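Local coordinates for protein transcriptional regulator (Vibrio virus VP882, PDB 7DWM) that binds the signal molecule 3,5-dimethylpyrazin-2-ol in a PAS domain and probably regulates transcription through a LuxR-type DNA-binding region, at residues 80-85 with 118-123; 33-38 with 73-78; 94-97 with 102-105. All coordinates share one frame; numbering follows the deposited sequence.

Overall arrangement
All three contacts belong to the PAS domain and all touch the bound 3,5-dimethylpyrazin-2-ol. Contacts 1 and 2 are neighbours, with centres about 9 Å apart; contact 3 lies about 20 Å from the centre of contact 1 and 17 Å from that of contact 2. Along the chain contact 2 is complete before the others begin, and the hairpin of contact 3 falls between the two segments of contact 1. The antiparallel sheet is common to them, strands 119-126 and 99-110 lying side by side in it, while helix 71-80 faces it. Together they illustrate how a PAS fold encloses a small ligand with aromatic rings carried on separate elements.

Contact 1. Residues 80-85 with 118-123; sequences LVEQGR and AGTIFH. With A1U (3,5-dimethylpyrazin-2-ol), chain C.
V81 and E82 pack against T120 and G119 where the loop after helix 71-80 passes strand 119-126, a central strand of the PAS-fold sheet. The strand's alternation sets up the meeting: T120 projects toward 80-85, whereas I121 is directed away from it. V81 and T120 meet through methyl groups, their side chains running at a slant to one another; CG2 of V81 lies 4.1 Å from CG2 of T120. E82 approaches differently, crossing T120 at nearly a right angle. Its chain is stretched beyond CG (chi2 154°), which carries the carboxylate past the threonine methyl to the glycine backbone. On the way E82 CG comes 3.7 Å from T120 CG2 and 3.4 Å from G119 O. These are packing contacts, and no hydrogen bond joins the two segments. The polar ends are engaged by other partners: E82 OE1 forms a salt bridge with R79, and T120 OG1 hydrogen-bonds to OD1 of D78. One torsion serves both ends of T120, since OG1 sits between the backbone N and the carbonyl carbon (chi1 66°) while CG2 is anti to that carbon and turned to the loop. On the loop side, a type I turn from V81 to G84 is closed by a 3.0 Å hydrogen bond from G84 N to V81 O. Two residues beyond T120, F122 takes no part in the loop packing but brings the same strand to the ligand pocket, where its ring also meets that of F44. The pyrazine methyl carbon CAH rests over the centre of the F122 ring, and the ring atom closest to CAH is F122 CE1, at 3.8 Å.

Contact 2. Residues 33-38 with 73-78; sequences TKSVFI and SFQAQD. With A1U (3,5-dimethylpyrazin-2-ol), chain C.
S35 leans on helix 71-80 at Q75, bringing a short loop of the PAS domain against the helix that overlies the ligand. The serine adopts a left-handed backbone conformation, and its OG, anti to the backbone N (chi1 158°), points at the helix. What it meets is aliphatic: OG lies 3.7 Å from Q75 CB, and S35 CB is 3.8 Å from that same carbon. D78, one helical turn further on, presents OD2 to S35 OG at 4.0 Å, a proximity too long to count as a bond. Two aromatic rings from these segments reach the pyrazine. F74 offers a face, with ligand nitrogen NAA 3.4 Å above the ring centre, whereas F37 turns its edge to methyl CAH, CE2 being 4.1 Å from it. The aspartate's polar partners lie outside the two segments: OD2 receives salt bridges from K31 and K107, both pocket residues. D78, which is not itself among the pocket residues, probably helps to place these two lysines of the binding site; their charges would be expected to keep it ionised, while S35 gives the helix packing and no hydrogen bond.

Contact 3. Residues 94-97 with 102-105; sequences HPYA and VFTF. With A1U (3,5-dimethylpyrazin-2-ol), chain C.
The hydroxyl of Y96 is set against the edge of the F105 ring, close to its plane, rather than over a face: OH lies 3.6 Å from F105 CE2. Although the segments belong to the two strands of one hairpin, no backbone hydrogen bond links them, and the closest contacts are all between aromatic side chains. The side chains of Y96 and F105 run antiparallel, one alongside the other. F103 meets the tyrosine at a slant instead, the ring centroids 5.3 Å apart and the planes at 68°, with F103 CD2 3.7 Å from Y96 CE2. An inverse gamma turn centred on P95 ends at the tyrosine, and with CG anti to the carbonyl carbon (chi1 -61°) the phenol extends toward the other strand. The hydroxyl is not left to its apolar neighbours, because it donates a hydrogen bond to the carbonyl oxygen of D92, which fixes the far end of the side chain. H94 CB lies over one face of the Y96 ring, toward its rim. The ligand meets Y96 and F105 in different ways. Its methyl CAG touches Y96 at the ring edge, 3.8 Å from CE1, whereas F105 lays a face over the pyrazine, whose CAC lies 3.7 Å above the F105 ring plane, toward the rim. Around this aromatic group, L47 of helix 42-47 packs on Y96, F103 and F105, and F44 adds to the cover of F105. Backbone bonds of H94 with R101 and of F103 with D92 join strands 88-96 and 99-110 beside the contact, and strand 119-126 flanks the latter.

Contact 1. Residues 80-85 with 118-123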
ATOM      1  N   LEU A  80       3.410  -2.242 -20.883  1.00103.24           N
ATOM      2  CA  LEU A  80       2.684  -1.012 -20.596  1.00111.50           C
ATOM      3  C   LEU A  80       3.355  -0.207 -19.506  1.00117.59           C
ATOM      4  O   LEU A  80       3.113   0.998 -19.398  1.00117.58           O
ATOM      5  CB  LEU A  80       1.252  -1.334 -20.159  1.00111.68           C
ATOM      6  CG  LEU A  80       0.203  -1.272 -21.273  1.00107.50           C
ATOM      7  CD1 LEU A  80      -1.242  -1.050 -20.730  1.00105.06           C
ATOM      8  CD2 LEU A  80       0.603  -0.250 -22.343  1.00108.50           C
ATOM      9  N   VAL A  81       4.215  -0.856 -18.729  1.00117.04           N
ATOM     10  CA  VAL A  81       5.253  -0.149 -17.995  1.00116.95           C
ATOM     11  C   VAL A  81       6.243   0.507 -18.950  1.00121.52           C
ATOM     12  O   VAL A  81       6.653   1.659 -18.744  1.00125.31           O
ATOM     13  CB  VAL A  81       5.936  -1.122 -17.011  1.00112.27           C
ATOM     14  CG1 VAL A  81       6.420  -2.368 -17.722  1.00114.57           C
ATOM     15  CG2 VAL A  81       7.078  -0.445 -16.308  1.00112.79           C
ATOM     16  N   GLU A  82       6.662  -0.212 -19.999  1.00124.21           N
ATOM     17  CA  GLU A  82       7.773   0.269 -20.815  1.00112.28           C
ATOM     18  C   GLU A  82       7.391   1.491 -21.637  1.00115.63           C
ATOM     19  O   GLU A  82       8.248   2.334 -21.926  1.00105.37           O
ATOM     20  CB  GLU A  82       8.300  -0.849 -21.719  1.00107.01           C
ATOM     21  CG  GLU A  82       9.445  -1.644 -21.084  1.00113.00           C
ATOM     22  CD  GLU A  82       9.544  -3.060 -21.618  1.00114.11           C
ATOM     23  OE1 GLU A  82       8.968  -3.323 -22.693  1.00103.82           O
ATOM     24  OE2 GLU A  82      10.191  -3.910 -20.969  1.00111.85           O
ATOM     25  N   GLN A  83       6.104   1.657 -21.919  1.00120.85           N
ATOM     26  CA  GLN A  83       5.695   2.866 -22.674  1.00121.39           C
ATOM     27  C   GLN A  83       5.336   3.980 -21.688  1.00133.51           C
ATOM     28  O   GLN A  83       4.472   4.799 -22.037  1.00136.03           O
ATOM     29  CB  GLN A  83       4.497   2.574 -23.567  1.00116.67           C
ATOM     30  CG  GLN A  83       4.863   1.836 -24.839  1.00115.45           C
ATOM     31  CD  GLN A  83       3.719   0.950 -25.249  1.00124.81           C
ATOM     32  OE1 GLN A  83       2.612   1.419 -25.484  1.00132.42           O
ATOM     33  NE2 GLN A  83       3.975  -0.347 -25.318  1.00121.58           N
ATOM     34  N   GLY A  84       5.916   3.964 -20.484  1.00133.21           N
ATOM     35  CA  GLY A  84       5.625   5.029 -19.504  1.00127.31           C
ATOM     36  C   GLY A  84       6.689   5.184 -18.429  1.00130.03           C
ATOM     37  O   GLY A  84       7.402   4.210 -18.139  1.00125.07           O
ATOM     38  N   ARG A  85       6.821   6.401 -17.901  1.00144.51           N
ATOM     39  CA  ARG A  85       7.762   6.712 -16.794  1.00150.66           C
ATOM     40  C   ARG A  85       7.275   6.086 -15.485  1.00148.93           C
ATOM     41  O   ARG A  85       8.118   5.555 -14.739  1.00146.47           O
ATOM     42  CB  ARG A  85       7.863   8.226 -16.581  1.00148.83           C
ATOM     43  CG  ARG A  85       7.982   9.038 -17.861  1.00149.77           C
ATOM     44  CD  ARG A  85       6.673   9.667 -18.297  1.00150.28           C
ATOM     45  NE  ARG A  85       6.881  10.807 -19.178  1.00162.48           N
ATOM     46  CZ  ARG A  85       7.776  10.857 -20.160  1.00159.72           C
ATOM     47  NH1 ARG A  85       8.562   9.824 -20.407  1.00150.65           N
ATOM     48  NH2 ARG A  85       7.878  11.944 -20.898  1.00158.85           N
ATOM     49  N   ALA A 118      15.320  -0.052 -21.336  1.00123.18           N
ATOM     50  CA  ALA A 118      15.931  -1.346 -21.644  1.00111.16           C
ATOM     51  C   ALA A 118      15.016  -2.514 -21.330  1.00125.31           C
ATOM     52  O   ALA A 118      15.130  -3.569 -21.965  1.00130.74           O
ATOM     53  CB  ALA A 118      17.246  -1.521 -20.895  1.00 96.98           C
ATOM     54  N   GLY A 119      14.108  -2.338 -20.380  1.00137.31           N
ATOM     55  CA  GLY A 119      13.193  -3.381 -19.972  1.00123.15           C
ATOM     56  C   GLY A 119      12.405  -2.942 -18.759  1.00119.63           C
ATOM     57  O   GLY A 119      11.932  -1.805 -18.707  1.00114.39           O
ATOM     58  N   THR A 120      12.286  -3.810 -17.761  1.00113.17           N
ATOM     59  CA  THR A 120      11.543  -3.494 -16.551  1.00107.77           C
ATOM     60  C   THR A 120      12.233  -4.105 -15.344  1.00106.54           C
ATOM     61  O   THR A 120      12.947  -5.107 -15.455  1.00101.91           O
ATOM     62  CB  THR A 120      10.092  -4.007 -16.601  1.00102.65           C
ATOM     63  OG1 THR A 120      10.084  -5.440 -16.616  1.00103.28           O
ATOM     64  CG2 THR A 120       9.360  -3.492 -17.832  1.00 99.69           C
ATOM     65  N   ILE A 121      12.006  -3.484 -14.186  1.00112.16           N
ATOM     66  CA  ILE A 121      12.380  -4.022 -12.884  1.00101.64           C
ATOM     67  C   ILE A 121      11.092  -4.415 -12.178  1.00105.87           C
ATOM     68  O   ILE A 121      10.091  -3.694 -12.256  1.00112.36           O
ATOM     69  CB  ILE A 121      13.174  -3.012 -12.026  1.00 98.18           C
ATOM     70  CG1 ILE A 121      14.218  -2.259 -12.856  1.00111.53           C
ATOM     71  CG2 ILE A 121      13.797  -3.681 -10.799  1.00105.88           C
ATOM     72  CD1 ILE A 121      13.796  -0.859 -13.205  1.00 96.52           C
ATOM     73  N   PHE A 122      11.106  -5.565 -11.512  1.00 92.53           N
ATOM     74  CA  PHE A 122       9.963  -6.032 -10.749  1.00 92.07           C
ATOM     75  C   PHE A 122      10.393  -6.300  -9.315  1.00 96.85           C
ATOM     76  O   PHE A 122      11.466  -6.870  -9.060  1.00 84.03           O
ATOM     77  CB  PHE A 122       9.319  -7.290 -11.378  1.00 98.18           C
ATOM     78  CG  PHE A 122      10.215  -8.498 -11.408  1.00 91.54           C
ATOM     79  CD1 PHE A 122      10.903  -8.834 -12.562  1.00 93.33           C
ATOM     80  CD2 PHE A 122      10.341  -9.321 -10.297  1.00 85.52           C
ATOM     81  CE1 PHE A 122      11.722  -9.945 -12.598  1.00 92.97           C
ATOM     82  CE2 PHE A 122      11.163 -10.428 -10.328  1.00 84.92           C
ATOM     83  CZ  PHE A 122      11.850 -10.746 -11.481  1.00 92.31           C
ATOM     84  N   HIS A 123       9.549  -5.843  -8.387  1.00 93.15           N
ATOM     85  CA  HIS A 123       9.714  -6.017  -6.950  1.00 88.45           C
ATOM     86  C   HIS A 123       8.477  -6.746  -6.416  1.00 80.50           C
ATOM     87  O   HIS A 123       7.366  -6.178  -6.479  1.00 68.19           O
ATOM     88  CB  HIS A 123       9.919  -4.676  -6.250  1.00 78.54           C
ATOM     89  CG  HIS A 123      10.088  -4.782  -4.765  1.00 77.71           C
ATOM     90  ND1 HIS A 123       9.792  -3.744  -3.908  1.00 54.67           N
ATOM     91  CD2 HIS A 123      10.528  -5.799  -3.986  1.00 77.46           C
ATOM     92  CE1 HIS A 123      10.039  -4.118  -2.664  1.00 72.48           C
ATOM     93  NE2 HIS A 123      10.486  -5.360  -2.685  1.00 65.75           N
TER
HETATM   94  CAB A1U C 301       4.451 -12.395 -11.446  1.00 90.98           C
HETATM   95  CAC A1U C 301       5.537 -13.203 -11.027  1.00 90.18           C
HETATM   96  CAE A1U C 301       6.958 -11.972 -12.426  1.00 78.76           C
HETATM   97  CAF A1U C 301       5.819 -11.221 -12.787  1.00 91.86           C
HETATM   98  CAG A1U C 301       5.300 -14.305 -10.031  1.00 73.64           C
HETATM   99  CAH A1U C 301       8.322 -11.703 -12.986  1.00 87.10           C
HETATM  100  NAA A1U C 301       4.573 -11.382 -12.345  1.00 87.64           N
HETATM  101  NAD A1U C 301       6.781 -12.966 -11.535  1.00 81.19           N
HETATM  102  OAI A1U C 301       6.052 -10.194 -13.721  1.00 82.36           O

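Contact 2. Residues 33-38 with 73-78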
ATOM      1  N   THR A  33      13.186  -5.910 -22.960  1.00 99.53           N
ATOM      2  CA  THR A  33      12.053  -5.525 -23.787  1.00112.60           C
ATOM      3  C   THR A  33      11.404  -6.723 -24.460  1.00113.30           C
ATOM      4  O   THR A  33      10.316  -6.578 -25.028  1.00103.03           O
ATOM      5  CB  THR A  33      12.478  -4.503 -24.845  1.00110.64           C
ATOM      6  OG1 THR A  33      11.366  -4.207 -25.700  1.00118.93           O
ATOM      7  CG2 THR A  33      13.621  -5.050 -25.693  1.00107.25           C
ATOM      8  N   LYS A  34      12.060  -7.880 -24.453  1.00108.28           N
ATOM      9  CA  LYS A  34      11.453  -9.130 -24.877  1.00119.84           C
ATOM     10  C   LYS A  34      10.900  -9.915 -23.692  1.00111.54           C
ATOM     11  O   LYS A  34      10.611 -11.110 -23.820  1.00106.88           O
ATOM     12  CB  LYS A  34      12.464  -9.960 -25.665  1.00126.18           C
ATOM     13  CG  LYS A  34      12.659  -9.490 -27.099  1.00118.15           C
ATOM     14  CD  LYS A  34      14.107  -9.618 -27.534  1.00128.91           C
ATOM     15  CE  LYS A  34      14.346 -10.926 -28.271  1.00115.66           C
ATOM     16  NZ  LYS A  34      15.779 -11.110 -28.633  1.00118.57           N
ATOM     17  N   SER A  35      10.728  -9.247 -22.546  1.00115.99           N
ATOM     18  CA  SER A  35      10.336  -9.856 -21.274  1.00113.10           C
ATOM     19  C   SER A  35      11.185 -11.070 -20.914  1.00109.66           C
ATOM     20  O   SER A  35      10.721 -11.972 -20.205  1.00105.21           O
ATOM     21  CB  SER A  35       8.852 -10.240 -21.284  1.00 79.34           C
ATOM     22  OG  SER A  35       8.582 -11.244 -20.319  1.00112.13           O
ATOM     23  N   VAL A  36      12.428 -11.116 -21.383  1.00106.13           N
ATOM     24  CA  VAL A  36      13.348 -12.196 -21.060  1.00109.22           C
ATOM     25  C   VAL A  36      14.189 -11.804 -19.852  1.00105.92           C
ATOM     26  O   VAL A  36      14.718 -10.688 -19.787  1.00116.08           O
ATOM     27  CB  VAL A  36      14.231 -12.535 -22.272  1.00119.35           C
ATOM     28  CG1 VAL A  36      14.917 -13.855 -22.082  1.00116.79           C
ATOM     29  CG2 VAL A  36      13.389 -12.571 -23.538  1.00109.79           C
ATOM     30  N   PHE A  37      14.317 -12.725 -18.895  1.00100.24           N
ATOM     31  CA  PHE A  37      15.014 -12.456 -17.640  1.00111.29           C
ATOM     32  C   PHE A  37      16.469 -12.067 -17.887  1.00115.12           C
ATOM     33  O   PHE A  37      17.165 -12.718 -18.672  1.00128.84           O
ATOM     34  CB  PHE A  37      14.977 -13.699 -16.746  1.00105.38           C
ATOM     35  CG  PHE A  37      13.717 -13.850 -15.942  1.00109.10           C
ATOM     36  CD1 PHE A  37      13.411 -15.060 -15.339  1.00112.98           C
ATOM     37  CD2 PHE A  37      12.848 -12.786 -15.776  1.00104.67           C
ATOM     38  CE1 PHE A  37      12.255 -15.208 -14.592  1.00119.84           C
ATOM     39  CE2 PHE A  37      11.695 -12.928 -15.030  1.00 93.19           C
ATOM     40  CZ  PHE A  37      11.398 -14.139 -14.441  1.00107.01           C
ATOM     41  N   ILE A  38      16.943 -11.013 -17.226  1.00109.81           N
ATOM     42  CA  ILE A  38      18.378 -10.759 -17.159  1.00 97.26           C
ATOM     43  C   ILE A  38      18.946 -11.176 -15.806  1.00100.95           C
ATOM     44  O   ILE A  38      20.041 -11.735 -15.732  1.00101.60           O
ATOM     45  CB  ILE A  38      18.738  -9.294 -17.496  1.00101.13           C
ATOM     46  CG1 ILE A  38      18.417  -8.949 -18.962  1.00101.53           C
ATOM     47  CG2 ILE A  38      20.233  -9.041 -17.202  1.00 94.57           C
ATOM     48  CD1 ILE A  38      17.098  -8.388 -19.234  1.00 92.21           C
ATOM     49  N   SER A  73       0.245 -13.027 -19.668  1.00100.28           N
ATOM     50  CA  SER A  73      -0.296 -11.748 -19.236  1.00112.80           C
ATOM     51  C   SER A  73       0.742 -10.959 -18.449  1.00 98.88           C
ATOM     52  O   SER A  73       0.768  -9.722 -18.534  1.00 88.38           O
ATOM     53  CB  SER A  73      -1.557 -11.962 -18.396  1.00 94.83           C
ATOM     54  OG  SER A  73      -1.265 -11.892 -17.015  1.00 86.97           O
ATOM     55  N   PHE A  74       1.676 -11.661 -17.790  1.00 93.34           N
ATOM     56  CA  PHE A  74       2.831 -10.981 -17.216  1.00 80.02           C
ATOM     57  C   PHE A  74       3.489 -10.090 -18.257  1.00 98.70           C
ATOM     58  O   PHE A  74       3.605  -8.871 -18.070  1.00 99.09           O
ATOM     59  CB  PHE A  74       3.846 -12.000 -16.694  1.00 78.33           C
ATOM     60  CG  PHE A  74       3.373 -12.813 -15.518  1.00 78.36           C
ATOM     61  CD1 PHE A  74       2.163 -12.555 -14.897  1.00 92.01           C
ATOM     62  CD2 PHE A  74       4.168 -13.834 -15.020  1.00 90.85           C
ATOM     63  CE1 PHE A  74       1.747 -13.312 -13.807  1.00 86.39           C
ATOM     64  CE2 PHE A  74       3.762 -14.593 -13.934  1.00 96.57           C
ATOM     65  CZ  PHE A  74       2.548 -14.332 -13.327  1.00 84.13           C
ATOM     66  N   GLN A  75       3.871 -10.677 -19.398  1.00103.24           N
ATOM     67  CA  GLN A  75       4.612  -9.896 -20.378  1.00101.99           C
ATOM     68  C   GLN A  75       3.774  -8.734 -20.886  1.00 93.30           C
ATOM     69  O   GLN A  75       4.327  -7.677 -21.211  1.00107.23           O
ATOM     70  CB  GLN A  75       5.132 -10.781 -21.520  1.00 98.51           C
ATOM     71  CG  GLN A  75       4.113 -11.297 -22.508  1.00 93.78           C
ATOM     72  CD  GLN A  75       4.487 -12.666 -23.056  1.00102.75           C
ATOM     73  OE1 GLN A  75       5.358 -13.347 -22.513  1.00 94.42           O
ATOM     74  NE2 GLN A  75       3.814 -13.083 -24.122  1.00105.70           N
ATOM     75  N   ALA A  76       2.447  -8.896 -20.951  1.00 86.56           N
ATOM     76  CA  ALA A  76       1.620  -7.776 -21.387  1.00 94.67           C
ATOM     77  C   ALA A  76       1.819  -6.586 -20.460  1.00108.26           C
ATOM     78  O   ALA A  76       2.114  -5.471 -20.914  1.00105.40           O
ATOM     79  CB  ALA A  76       0.151  -8.187 -21.444  1.00 89.42           C
ATOM     80  N   GLN A  77       1.736  -6.827 -19.147  1.00112.07           N
ATOM     81  CA  GLN A  77       2.062  -5.786 -18.183  1.00106.64           C
ATOM     82  C   GLN A  77       3.443  -5.224 -18.481  1.00108.27           C
ATOM     83  O   GLN A  77       3.630  -4.005 -18.568  1.00100.47           O
ATOM     84  CB  GLN A  77       1.992  -6.349 -16.760  1.00 96.60           C
ATOM     85  CG  GLN A  77       0.729  -7.153 -16.461  1.00 93.27           C
ATOM     86  CD  GLN A  77       0.923  -8.160 -15.339  1.00 89.36           C
ATOM     87  OE1 GLN A  77       2.021  -8.301 -14.798  1.00 85.10           O
ATOM     88  NE2 GLN A  77      -0.146  -8.867 -14.985  1.00 76.55           N
ATOM     89  N   ASP A  78       4.404  -6.118 -18.726  1.00 99.81           N
ATOM     90  CA  ASP A  78       5.792  -5.750 -18.972  1.00103.31           C
ATOM     91  C   ASP A  78       5.977  -4.786 -20.133  1.00106.63           C
ATOM     92  O   ASP A  78       7.086  -4.268 -20.302  1.00106.90           O
ATOM     93  CB  ASP A  78       6.618  -7.002 -19.226  1.00 92.73           C
ATOM     94  CG  ASP A  78       7.016  -7.690 -17.955  1.00102.92           C
ATOM     95  OD1 ASP A  78       7.678  -7.037 -17.123  1.00101.31           O
ATOM     96  OD2 ASP A  78       6.658  -8.875 -17.782  1.00116.36           O
TER
HETATM   97  CAB A1U C 301       4.451 -12.395 -11.446  1.00 90.98           C
HETATM   98  CAC A1U C 301       5.537 -13.203 -11.027  1.00 90.18           C
HETATM   99  CAE A1U C 301       6.958 -11.972 -12.426  1.00 78.76           C
HETATM  100  CAF A1U C 301       5.819 -11.221 -12.787  1.00 91.86           C
HETATM  101  CAG A1U C 301       5.300 -14.305 -10.031  1.00 73.64           C
HETATM  102  CAH A1U C 301       8.322 -11.703 -12.986  1.00 87.10           C
HETATM  103  NAA A1U C 301       4.573 -11.382 -12.345  1.00 87.64           N
HETATM  104  NAD A1U C 301       6.781 -12.966 -11.535  1.00 81.19           N
HETATM  105  OAI A1U C 301       6.052 -10.194 -13.721  1.00 82.36           O

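Contact 3. Residues 94-97 with 102-105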
ATOM      1  N   HIS A  94      -1.203 -16.497  -6.399  1.00 55.33           N
ATOM      2  CA  HIS A  94      -0.744 -17.666  -7.136  1.00 72.91           C
ATOM      3  C   HIS A  94      -0.427 -18.806  -6.187  1.00 63.96           C
ATOM      4  O   HIS A  94      -0.022 -18.568  -5.043  1.00 76.88           O
ATOM      5  CB  HIS A  94       0.505 -17.349  -7.971  1.00 67.03           C
ATOM      6  CG  HIS A  94       0.237 -16.492  -9.165  1.00 68.99           C
ATOM      7  ND1 HIS A  94      -0.337 -16.977 -10.319  1.00 87.95           N
ATOM      8  CD2 HIS A  94       0.471 -15.179  -9.387  1.00 73.39           C
ATOM      9  CE1 HIS A  94      -0.451 -15.999 -11.199  1.00 71.25           C
ATOM     10  NE2 HIS A  94       0.035 -14.897 -10.659  1.00 86.88           N
ATOM     11  N   PRO A  95      -0.583 -20.052  -6.635  1.00 66.00           N
ATOM     12  CA  PRO A  95      -0.033 -21.211  -5.907  1.00 85.04           C
ATOM     13  C   PRO A  95       1.470 -21.336  -6.147  1.00 93.72           C
ATOM     14  O   PRO A  95       1.959 -22.137  -6.944  1.00 89.50           O
ATOM     15  CB  PRO A  95      -0.820 -22.381  -6.500  1.00 65.83           C
ATOM     16  CG  PRO A  95      -1.095 -21.955  -7.901  1.00 69.48           C
ATOM     17  CD  PRO A  95      -1.299 -20.458  -7.857  1.00 68.52           C
ATOM     18  N   TYR A  96       2.230 -20.508  -5.435  1.00101.84           N
ATOM     19  CA  TYR A  96       3.673 -20.504  -5.571  1.00 93.33           C
ATOM     20  C   TYR A  96       4.255 -21.808  -5.022  1.00102.65           C
ATOM     21  O   TYR A  96       3.559 -22.629  -4.417  1.00 86.53           O
ATOM     22  CB  TYR A  96       4.268 -19.288  -4.859  1.00 85.03           C
ATOM     23  CG  TYR A  96       3.795 -17.963  -5.425  1.00 82.93           C
ATOM     24  CD1 TYR A  96       4.166 -17.557  -6.700  1.00 80.29           C
ATOM     25  CD2 TYR A  96       2.975 -17.122  -4.684  1.00 69.26           C
ATOM     26  CE1 TYR A  96       3.735 -16.349  -7.221  1.00 84.63           C
ATOM     27  CE2 TYR A  96       2.537 -15.915  -5.197  1.00 75.33           C
ATOM     28  CZ  TYR A  96       2.922 -15.533  -6.464  1.00 66.27           C
ATOM     29  OH  TYR A  96       2.488 -14.333  -6.978  1.00 73.48           O
ATOM     30  N   ALA A  97       5.563 -21.978  -5.229  1.00 97.46           N
ATOM     31  CA  ALA A  97       6.241 -23.241  -4.948  1.00 89.92           C
ATOM     32  C   ALA A  97       6.057 -23.733  -3.516  1.00 89.23           C
ATOM     33  O   ALA A  97       6.347 -24.905  -3.247  1.00 94.71           O
ATOM     34  CB  ALA A  97       7.733 -23.104  -5.253  1.00105.12           C
ATOM     35  N   VAL A 102      -0.417 -14.293  -1.698  1.00 74.17           N
ATOM     36  CA  VAL A 102      -0.927 -13.031  -2.213  1.00 69.07           C
ATOM     37  C   VAL A 102       0.267 -12.090  -2.284  1.00 68.44           C
ATOM     38  O   VAL A 102       0.679 -11.519  -1.268  1.00 78.23           O
ATOM     39  CB  VAL A 102      -2.035 -12.456  -1.322  1.00 62.47           C
ATOM     40  CG1 VAL A 102      -2.583 -11.165  -1.909  1.00 48.96           C
ATOM     41  CG2 VAL A 102      -3.146 -13.477  -1.114  1.00 54.52           C
ATOM     42  N   PHE A 103       0.850 -11.938  -3.466  1.00 78.25           N
ATOM     43  CA  PHE A 103       1.971 -11.035  -3.641  1.00 66.65           C
ATOM     44  C   PHE A 103       1.523  -9.749  -4.317  1.00 70.45           C
ATOM     45  O   PHE A 103       0.526  -9.702  -5.043  1.00 64.80           O
ATOM     46  CB  PHE A 103       3.076 -11.693  -4.470  1.00 72.63           C
ATOM     47  CG  PHE A 103       4.166 -12.300  -3.644  1.00 73.56           C
ATOM     48  CD1 PHE A 103       5.451 -11.783  -3.681  1.00 74.79           C
ATOM     49  CD2 PHE A 103       3.910 -13.388  -2.829  1.00 76.14           C
ATOM     50  CE1 PHE A 103       6.460 -12.341  -2.919  1.00 75.12           C
ATOM     51  CE2 PHE A 103       4.914 -13.951  -2.063  1.00 85.95           C
ATOM     52  CZ  PHE A 103       6.191 -13.427  -2.110  1.00 78.54           C
ATOM     53  N   THR A 104       2.288  -8.702  -4.059  1.00 73.96           N
ATOM     54  CA  THR A 104       2.298  -7.493  -4.863  1.00 75.95           C
ATOM     55  C   THR A 104       3.587  -7.493  -5.673  1.00 83.57           C
ATOM     56  O   THR A 104       4.678  -7.557  -5.098  1.00 99.59           O
ATOM     57  CB  THR A 104       2.201  -6.265  -3.956  1.00 76.44           C
ATOM     58  OG1 THR A 104       0.865  -6.147  -3.448  1.00 85.60           O
ATOM     59  CG2 THR A 104       2.630  -4.992  -4.670  1.00 81.89           C
ATOM     60  N   PHE A 105       3.459  -7.426  -6.997  1.00 62.00           N
ATOM     61  CA  PHE A 105       4.604  -7.264  -7.892  1.00 80.37           C
ATOM     62  C   PHE A 105       4.559  -5.869  -8.503  1.00 81.58           C
ATOM     63  O   PHE A 105       3.687  -5.572  -9.326  1.00 79.17           O
ATOM     64  CB  PHE A 105       4.632  -8.351  -8.964  1.00 80.62           C
ATOM     65  CG  PHE A 105       5.255  -9.634  -8.497  1.00 72.05           C
ATOM     66  CD1 PHE A 105       6.622  -9.835  -8.602  1.00 84.23           C
ATOM     67  CD2 PHE A 105       4.475 -10.631  -7.936  1.00 74.21           C
ATOM     68  CE1 PHE A 105       7.199 -11.013  -8.162  1.00 80.56           C
ATOM     69  CE2 PHE A 105       5.046 -11.810  -7.493  1.00 77.16           C
ATOM     70  CZ  PHE A 105       6.411 -12.001  -7.607  1.00 82.82           C
TER
HETATM   71  CAB A1U C 301       4.451 -12.395 -11.446  1.00 90.98           C
HETATM   72  CAC A1U C 301       5.537 -13.203 -11.027  1.00 90.18           C
HETATM   73  CAE A1U C 301       6.958 -11.972 -12.426  1.00 78.76           C
HETATM   74  CAF A1U C 301       5.819 -11.221 -12.787  1.00 91.86           C
HETATM   75  CAG A1U C 301       5.300 -14.305 -10.031  1.00 73.64           C
HETATM   76  CAH A1U C 301       8.322 -11.703 -12.986  1.00 87.10           C
HETATM   77  NAA A1U C 301       4.573 -11.382 -12.345  1.00 87.64           N
HETATM   78  NAD A1U C 301       6.781 -12.966 -11.535  1.00 81.19           N
HETATM   79  OAI A1U C 301       6.052 -10.194 -13.721  1.00 82.36           O